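Local atomic coordinates of designed Anbu Protein (PDB entry 5LOY), a protein that forms helical assemblies as a designed consensus version of an Anbu (ancestral beta subunit) protein, and probably cleaves peptide bonds with an N-terminal nucleophile, as in the proteasome family. Residues S18-G23 with S28-M33; S78-A83 with G132-A137. All coordinates share one frame; numbering follows the deposited sequence.

Contact 1. Residues S18-G23 with S28-M33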
ATOM      1  N   SER A  18       4.014 -11.816  12.871  1.00 35.71           N
ATOM      2  CA  SER A  18       4.673 -13.127  12.952  1.00 35.93           C
ATOM      3  C   SER A  18       4.371 -14.100  11.817  1.00 35.64           C
ATOM      4  O   SER A  18       4.852 -15.212  11.822  1.00 36.12           O
ATOM      5  CB  SER A  18       4.352 -13.794  14.294  1.00 36.93           C
ATOM      6  OG  SER A  18       2.948 -13.889  14.502  1.00 39.15           O
ATOM      7  N   ARG A  19       3.594 -13.687  10.837  1.00 36.47           N
ATOM      8  CA  ARG A  19       3.207 -14.595   9.788  1.00 38.27           C
ATOM      9  C   ARG A  19       4.355 -14.686   8.777  1.00 37.99           C
ATOM     10  O   ARG A  19       4.857 -13.684   8.289  1.00 36.71           O
ATOM     11  CB  ARG A  19       1.920 -14.126   9.151  1.00 39.34           C
ATOM     12  CG  ARG A  19       1.331 -15.112   8.173  1.00 41.55           C
ATOM     13  CD  ARG A  19      -0.086 -14.718   7.780  1.00 42.25           C
ATOM     14  NE  ARG A  19      -1.086 -14.974   8.812  1.00 42.97           N
ATOM     15  CZ  ARG A  19      -2.392 -14.707   8.670  1.00 41.92           C
ATOM     16  NH1 ARG A  19      -2.847 -14.145   7.567  1.00 41.42           N
ATOM     17  NH2 ARG A  19      -3.240 -14.988   9.635  1.00 40.86           N
ATOM     18  N   THR A  20       4.795 -15.899   8.509  1.00 40.56           N
ATOM     19  CA  THR A  20       6.064 -16.109   7.868  1.00 44.54           C
ATOM     20  C   THR A  20       5.988 -17.226   6.832  1.00 48.39           C
ATOM     21  O   THR A  20       5.472 -18.288   7.110  1.00 48.07           O
ATOM     22  CB  THR A  20       7.141 -16.512   8.914  1.00 45.35           C
ATOM     23  OG1 THR A  20       7.166 -15.561   9.986  1.00 46.76           O
ATOM     24  CG2 THR A  20       8.526 -16.555   8.297  1.00 44.30           C
ATOM     25  N   ASN A  21       6.565 -16.980   5.661  1.00 55.14           N
ATOM     26  CA  ASN A  21       6.850 -18.047   4.707  1.00 62.66           C
ATOM     27  C   ASN A  21       7.927 -19.050   5.187  1.00 64.43           C
ATOM     28  O   ASN A  21       9.115 -18.732   5.255  1.00 69.54           O
ATOM     29  CB  ASN A  21       7.236 -17.465   3.357  1.00 65.63           C
ATOM     30  CG  ASN A  21       6.422 -18.066   2.259  1.00 77.03           C
ATOM     31  OD1 ASN A  21       5.341 -17.545   1.933  1.00 79.81           O
ATOM     32  ND2 ASN A  21       6.859 -19.228   1.745  1.00 82.96           N
ATOM     33  N   ALA A  22       7.507 -20.257   5.537  1.00 63.22           N
ATOM     34  CA  ALA A  22       8.418 -21.259   6.058  1.00 65.13           C
ATOM     35  C   ALA A  22       8.476 -22.439   5.108  1.00 69.41           C
ATOM     36  O   ALA A  22       8.424 -23.603   5.527  1.00 75.39           O
ATOM     37  CB  ALA A  22       7.947 -21.704   7.433  1.00 66.43           C
ATOM     38  N   GLY A  23       8.559 -22.146   3.822  1.00 69.12           N
ATOM     39  CA  GLY A  23       8.515 -23.191   2.819  1.00 72.57           C
ATOM     40  C   GLY A  23       7.157 -23.403   2.184  1.00 75.69           C
ATOM     41  O   GLY A  23       6.158 -22.758   2.522  1.00 73.85           O
ATOM     42  N   SER A  28       3.796 -20.181   8.719  1.00 48.28           N
ATOM     43  CA  SER A  28       3.635 -20.354  10.164  1.00 48.61           C
ATOM     44  C   SER A  28       4.114 -19.164  10.945  1.00 44.62           C
ATOM     45  O   SER A  28       4.446 -18.109  10.372  1.00 41.93           O
ATOM     46  CB  SER A  28       4.230 -21.683  10.696  1.00 51.89           C
ATOM     47  OG  SER A  28       5.377 -22.042   9.977  1.00 55.25           O
ATOM     48  N   THR A  29       4.046 -19.320  12.261  1.00 43.51           N
ATOM     49  CA  THR A  29       4.336 -18.251  13.187  1.00 42.16           C
ATOM     50  C   THR A  29       5.810 -18.305  13.612  1.00 40.45           C
ATOM     51  O   THR A  29       6.295 -19.312  14.109  1.00 40.68           O
ATOM     52  CB  THR A  29       3.380 -18.384  14.386  1.00 43.79           C
ATOM     53  OG1 THR A  29       2.038 -18.414  13.896  1.00 43.74           O
ATOM     54  CG2 THR A  29       3.508 -17.218  15.339  1.00 42.85           C
ATOM     55  N   PHE A  30       6.506 -17.210  13.361  1.00 38.72           N
ATOM     56  CA  PHE A  30       7.868 -16.993  13.843  1.00 38.48           C
ATOM     57  C   PHE A  30       7.984 -15.544  14.299  1.00 38.51           C
ATOM     58  O   PHE A  30       7.635 -14.638  13.568  1.00 35.76           O
ATOM     59  CB  PHE A  30       8.899 -17.250  12.746  1.00 36.51           C
ATOM     60  CG  PHE A  30       9.129 -18.697  12.454  1.00 36.80           C
ATOM     61  CD1 PHE A  30       8.341 -19.368  11.540  1.00 37.08           C
ATOM     62  CD2 PHE A  30      10.153 -19.384  13.066  1.00 37.30           C
ATOM     63  CE1 PHE A  30       8.550 -20.709  11.264  1.00 38.78           C
ATOM     64  CE2 PHE A  30      10.380 -20.724  12.786  1.00 39.13           C
ATOM     65  CZ  PHE A  30       9.571 -21.391  11.889  1.00 39.73           C
ATOM     66  N   ARG A  31       8.472 -15.350  15.517  1.00 42.65           N
ATOM     67  CA  ARG A  31       8.718 -14.016  16.086  1.00 46.15           C
ATOM     68  C   ARG A  31       9.803 -13.264  15.269  1.00 42.80           C
ATOM     69  O   ARG A  31      10.796 -13.860  14.896  1.00 41.52           O
ATOM     70  CB  ARG A  31       9.165 -14.211  17.544  1.00 53.78           C
ATOM     71  CG  ARG A  31       9.262 -12.955  18.400  1.00 64.17           C
ATOM     72  CD  ARG A  31       9.929 -13.225  19.759  1.00 71.08           C
ATOM     73  NE  ARG A  31       9.250 -12.498  20.842  1.00 75.95           N
ATOM     74  CZ  ARG A  31       8.293 -13.005  21.624  1.00 74.91           C
ATOM     75  NH1 ARG A  31       7.879 -14.255  21.488  1.00 73.82           N
ATOM     76  NH2 ARG A  31       7.746 -12.247  22.560  1.00 78.05           N
ATOM     77  N   LYS A  32       9.616 -11.970  15.023  1.00 39.89           N
ATOM     78  CA  LYS A  32      10.555 -11.196  14.222  1.00 39.47           C
ATOM     79  C   LYS A  32      11.268 -10.064  14.953  1.00 37.94           C
ATOM     80  O   LYS A  32      11.984  -9.282  14.338  1.00 36.76           O
ATOM     81  CB  LYS A  32       9.818 -10.626  13.023  1.00 42.46           C
ATOM     82  CG  LYS A  32       9.208 -11.711  12.137  1.00 47.61           C
ATOM     83  CD  LYS A  32       8.308 -11.079  11.097  1.00 52.26           C
ATOM     84  CE  LYS A  32       7.376 -12.081  10.417  1.00 56.63           C
ATOM     85  NZ  LYS A  32       8.149 -13.092   9.652  1.00 58.24           N
ATOM     86  N   MET A  33      11.084  -9.994  16.269  1.00 38.64           N
ATOM     87  CA  MET A  33      11.677  -8.976  17.121  1.00 38.55           C
ATOM     88  C   MET A  33      12.662  -9.650  18.053  1.00 39.54           C
ATOM     89  O   MET A  33      12.320 -10.651  18.709  1.00 40.87           O
ATOM     90  CB  MET A  33      10.593  -8.269  17.931  1.00 39.71           C
ATOM     91  CG  MET A  33      11.099  -7.170  18.863  1.00 42.41           C
ATOM     92  SD  MET A  33       9.807  -6.311  19.784  1.00 46.06           S
ATOM     93  CE  MET A  33       9.011  -5.410  18.459  1.00 40.41           C
TER
HETATM   94  O   HOH W   1       1.549 -16.014  12.888  1.00 39.02           O
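K32 and T20 meet tip to tip: NZ of K32 donates to OG1 of T20 over 2.7 Å. The lysine chain runs extended until a final turn about CD-CE (chi4 -64°), which brings the ammonium onto the hydroxyl. That hydroxyl is itself a donor, giving its proton to the S18 carbonyl O at 3.0 Å from well above the carbonyl plane. The plane itself is taken by F30 N, whose bond to S18 O is also 3.0 Å and nearly straight (168°), so one oxygen is gripped from two directions.

Backbone bonds fix this pattern. T20 and S28 form an antiparallel hydrogen-bonded pair, T20 N reaching S28 O at 2.9 Å and S28 N returning to T20 O at 3.0 Å. The adjacent pair, R19 with T29, is non-hydrogen-bonded, and its side chains lie on the other face of the sheet from T20 and S28. A water 3.0 Å from S18 OG links it to T29 OG1, while S18 OG also bonds P190 O. On the T20 and S28 face, A22 CB approaches F30 CE1 (4.0 Å).

R19 O accepts a hydrogen bond from T1 OG1, and K32 NZ makes a weak one to that same hydroxyl. These polar links between hairpin and N terminus are consistent with a proteasome-type active site, in which a lysine lies beside the N-terminal threonine.

Contact 2. Residues S78-A83 with G132-A137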
ATOM      1  N   SER A  78      28.895   2.137  19.002  1.00 55.77           N
ATOM      2  CA  SER A  78      27.850   3.070  18.563  1.00 53.71           C
ATOM      3  C   SER A  78      26.829   2.317  17.728  1.00 49.81           C
ATOM      4  O   SER A  78      27.110   1.240  17.224  1.00 49.31           O
ATOM      5  CB  SER A  78      28.450   4.237  17.761  1.00 54.90           C
ATOM      6  OG  SER A  78      28.730   3.865  16.426  1.00 54.18           O
ATOM      7  N   MET A  79      25.627   2.855  17.628  1.00 48.58           N
ATOM      8  CA  MET A  79      24.594   2.224  16.819  1.00 47.47           C
ATOM      9  C   MET A  79      24.963   2.171  15.345  1.00 44.69           C
ATOM     10  O   MET A  79      24.558   1.268  14.647  1.00 40.12           O
ATOM     11  CB  MET A  79      23.269   2.952  16.987  1.00 49.65           C
ATOM     12  CG  MET A  79      22.584   2.670  18.324  1.00 53.15           C
ATOM     13  SD  MET A  79      21.825   1.035  18.491  1.00 52.19           S
ATOM     14  CE  MET A  79      21.381   0.638  16.824  1.00 46.47           C
ATOM     15  N   PHE A  80      25.740   3.135  14.875  1.00 44.95           N
ATOM     16  CA  PHE A  80      26.247   3.073  13.514  1.00 43.84           C
ATOM     17  C   PHE A  80      27.102   1.811  13.339  1.00 44.89           C
ATOM     18  O   PHE A  80      26.920   1.086  12.369  1.00 44.21           O
ATOM     19  CB  PHE A  80      27.028   4.349  13.171  1.00 44.71           C
ATOM     20  CG  PHE A  80      27.495   4.424  11.742  1.00 44.98           C
ATOM     21  CD1 PHE A  80      28.711   3.861  11.361  1.00 45.98           C
ATOM     22  CD2 PHE A  80      26.736   5.095  10.776  1.00 43.65           C
ATOM     23  CE1 PHE A  80      29.149   3.935  10.047  1.00 46.17           C
ATOM     24  CE2 PHE A  80      27.171   5.173   9.472  1.00 43.28           C
ATOM     25  CZ  PHE A  80      28.380   4.596   9.106  1.00 45.01           C
ATOM     26  N   GLU A  81      28.027   1.545  14.259  1.00 46.32           N
ATOM     27  CA  GLU A  81      28.819   0.329  14.176  1.00 48.23           C
ATOM     28  C   GLU A  81      27.963  -0.937  14.334  1.00 45.87           C
ATOM     29  O   GLU A  81      28.235  -1.952  13.707  1.00 46.72           O
ATOM     30  CB  GLU A  81      29.954   0.347  15.200  1.00 53.25           C
ATOM     31  CG  GLU A  81      31.050   1.394  14.917  1.00 58.79           C
ATOM     32  CD  GLU A  81      31.723   1.239  13.534  1.00 63.15           C
ATOM     33  OE1 GLU A  81      32.032   0.078  13.129  1.00 64.66           O
ATOM     34  OE2 GLU A  81      31.944   2.278  12.841  1.00 64.38           O
ATOM     35  N   ALA A  82      26.936  -0.889  15.166  1.00 44.06           N
ATOM     36  CA  ALA A  82      26.012  -2.017  15.298  1.00 43.36           C
ATOM     37  C   ALA A  82      25.347  -2.383  13.961  1.00 40.80           C
ATOM     38  O   ALA A  82      25.298  -3.554  13.572  1.00 38.67           O
ATOM     39  CB  ALA A  82      24.936  -1.695  16.327  1.00 43.57           C
ATOM     40  N   ALA A  83      24.858  -1.363  13.265  1.00 40.15           N
ATOM     41  CA  ALA A  83      24.218  -1.535  11.958  1.00 39.82           C
ATOM     42  C   ALA A  83      25.192  -2.124  10.960  1.00 41.13           C
ATOM     43  O   ALA A  83      24.843  -2.982  10.178  1.00 42.02           O
ATOM     44  CB  ALA A  83      23.682  -0.203  11.446  1.00 39.48           C
ATOM     45  N   GLY A 132      23.200  -5.158   2.267  1.00 47.85           N
ATOM     46  CA  GLY A 132      23.993  -5.011   3.480  1.00 47.08           C
ATOM     47  C   GLY A 132      24.554  -3.621   3.762  1.00 46.11           C
ATOM     48  O   GLY A 132      25.245  -3.432   4.751  1.00 45.60           O
ATOM     49  N   ASN A 133      24.269  -2.649   2.906  1.00 44.63           N
ATOM     50  CA  ASN A 133      24.482  -1.260   3.275  1.00 44.12           C
ATOM     51  C   ASN A 133      23.224  -0.739   3.970  1.00 40.09           C
ATOM     52  O   ASN A 133      22.263  -1.481   4.111  1.00 41.78           O
ATOM     53  CB  ASN A 133      24.892  -0.405   2.076  1.00 46.66           C
ATOM     54  CG  ASN A 133      23.836  -0.354   0.985  1.00 46.85           C
ATOM     55  OD1 ASN A 133      22.875  -1.144   0.951  1.00 44.93           O
ATOM     56  ND2 ASN A 133      24.022   0.591   0.062  1.00 49.44           N
ATOM     57  N   PHE A 134      23.250   0.487   4.484  1.00 38.18           N
ATOM     58  CA  PHE A 134      22.193   0.939   5.385  1.00 36.77           C
ATOM     59  C   PHE A 134      22.053   2.450   5.468  1.00 36.51           C
ATOM     60  O   PHE A 134      22.934   3.183   5.058  1.00 36.32           O
ATOM     61  CB  PHE A 134      22.428   0.377   6.813  1.00 36.76           C
ATOM     62  CG  PHE A 134      23.777   0.718   7.382  1.00 37.93           C
ATOM     63  CD1 PHE A 134      23.990   1.937   8.017  1.00 38.45           C
ATOM     64  CD2 PHE A 134      24.835  -0.169   7.273  1.00 38.36           C
ATOM     65  CE1 PHE A 134      25.230   2.257   8.538  1.00 40.77           C
ATOM     66  CE2 PHE A 134      26.080   0.141   7.789  1.00 40.85           C
ATOM     67  CZ  PHE A 134      26.287   1.361   8.415  1.00 41.76           C
ATOM     68  N   ILE A 135      20.928   2.893   6.028  1.00 35.53           N
ATOM     69  CA  ILE A 135      20.698   4.295   6.275  1.00 35.65           C
ATOM     70  C   ILE A 135      20.103   4.539   7.658  1.00 35.09           C
ATOM     71  O   ILE A 135      19.552   3.638   8.269  1.00 34.51           O
ATOM     72  CB  ILE A 135      19.777   4.902   5.209  1.00 35.72           C
ATOM     73  CG1 ILE A 135      18.431   4.192   5.175  1.00 35.55           C
ATOM     74  CG2 ILE A 135      20.425   4.823   3.838  1.00 37.71           C
ATOM     75  CD1 ILE A 135      17.350   4.977   4.439  1.00 36.10           C
ATOM     76  N   GLU A 136      20.187   5.791   8.092  1.00 35.42           N
ATOM     77  CA  GLU A 136      19.751   6.232   9.391  1.00 34.86           C
ATOM     78  C   GLU A 136      18.566   7.209   9.298  1.00 34.75           C
ATOM     79  O   GLU A 136      18.575   8.156   8.496  1.00 34.98           O
ATOM     80  CB  GLU A 136      20.914   6.941  10.112  1.00 36.79           C
ATOM     81  CG  GLU A 136      20.540   7.376  11.513  1.00 37.38           C
ATOM     82  CD  GLU A 136      21.682   7.861  12.379  1.00 41.88           C
ATOM     83  OE1 GLU A 136      22.836   8.114  11.880  1.00 40.67           O
ATOM     84  OE2 GLU A 136      21.392   7.998  13.610  1.00 42.79           O
ATOM     85  N   ALA A 137      17.578   7.018  10.172  1.00 35.00           N
ATOM     86  CA  ALA A 137      16.411   7.905  10.239  1.00 34.96           C
ATOM     87  C   ALA A 137      16.783   9.305  10.710  1.00 36.66           C
ATOM     88  O   ALA A 137      17.719   9.468  11.471  1.00 37.20           O
ATOM     89  CB  ALA A 137      15.368   7.317  11.157  1.00 33.91           C
TER
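F134 and F80 form a T-shaped stack, the edge of F134 aimed at the face of F80. Ring centroids lie 5.2 Å apart with planes at 73°, and the closest approach is F134 CE1 to F80 CE2 at 3.6 Å, toward the rim of the F80 ring.

The better-buried half of the contact belongs to A83. Its CB sits 4.0 Å from the F134 ring centroid and only 7° off the ring normal, a CH-pi contact centred on one face, and the backbone C of A83 lies 4.0 Å from CE2 of the same ring. With CG held between the backbone N and carbonyl carbon (chi1 56°), the F134 ring lies with one face over A83 CB and its edge at F80. A83 is buried, touching L114 and F126 of the neighbouring strands on the helix side of the sheet.

Toward solvent the packing thins. F80 is exposed and meets R124 as well as F134. The E136 carboxylate turns instead to R124, with OE2 in a salt bridge.

With no hydrogen bond crossing between the segments, the first turn of helix 79-94 is joined to strand 134-136, outermost in its sheet within the chain, by aromatic and apolar contact, while S78 OG caps the helix by accepting from E81 N and E136 pairs with the adjacent strand.

Overall arrangement
From the N terminus, strand 11-21 turns through a short loop into strand 27-29, and contact 1 closes that hairpin. The chain then leaves the six-stranded sheet and enters strand 33-38, outermost on one side of the five-stranded sheet within this chain. Contact 2 opens only after contact 1 has closed, so the two are in series and neither nest nor cross. It closes a much longer loop, from the start of helix 79-94 through strands 110-118 and 124-128 to 134-136, outermost on the other side. The centres of contacts 1 and 2 lie about 24 Å apart, and the nearest atoms of contacts 1 and 2 about 13 Å. Contact 1 thus marks the passage between sheets, and contact 2 the packing of a helix on the second sheet.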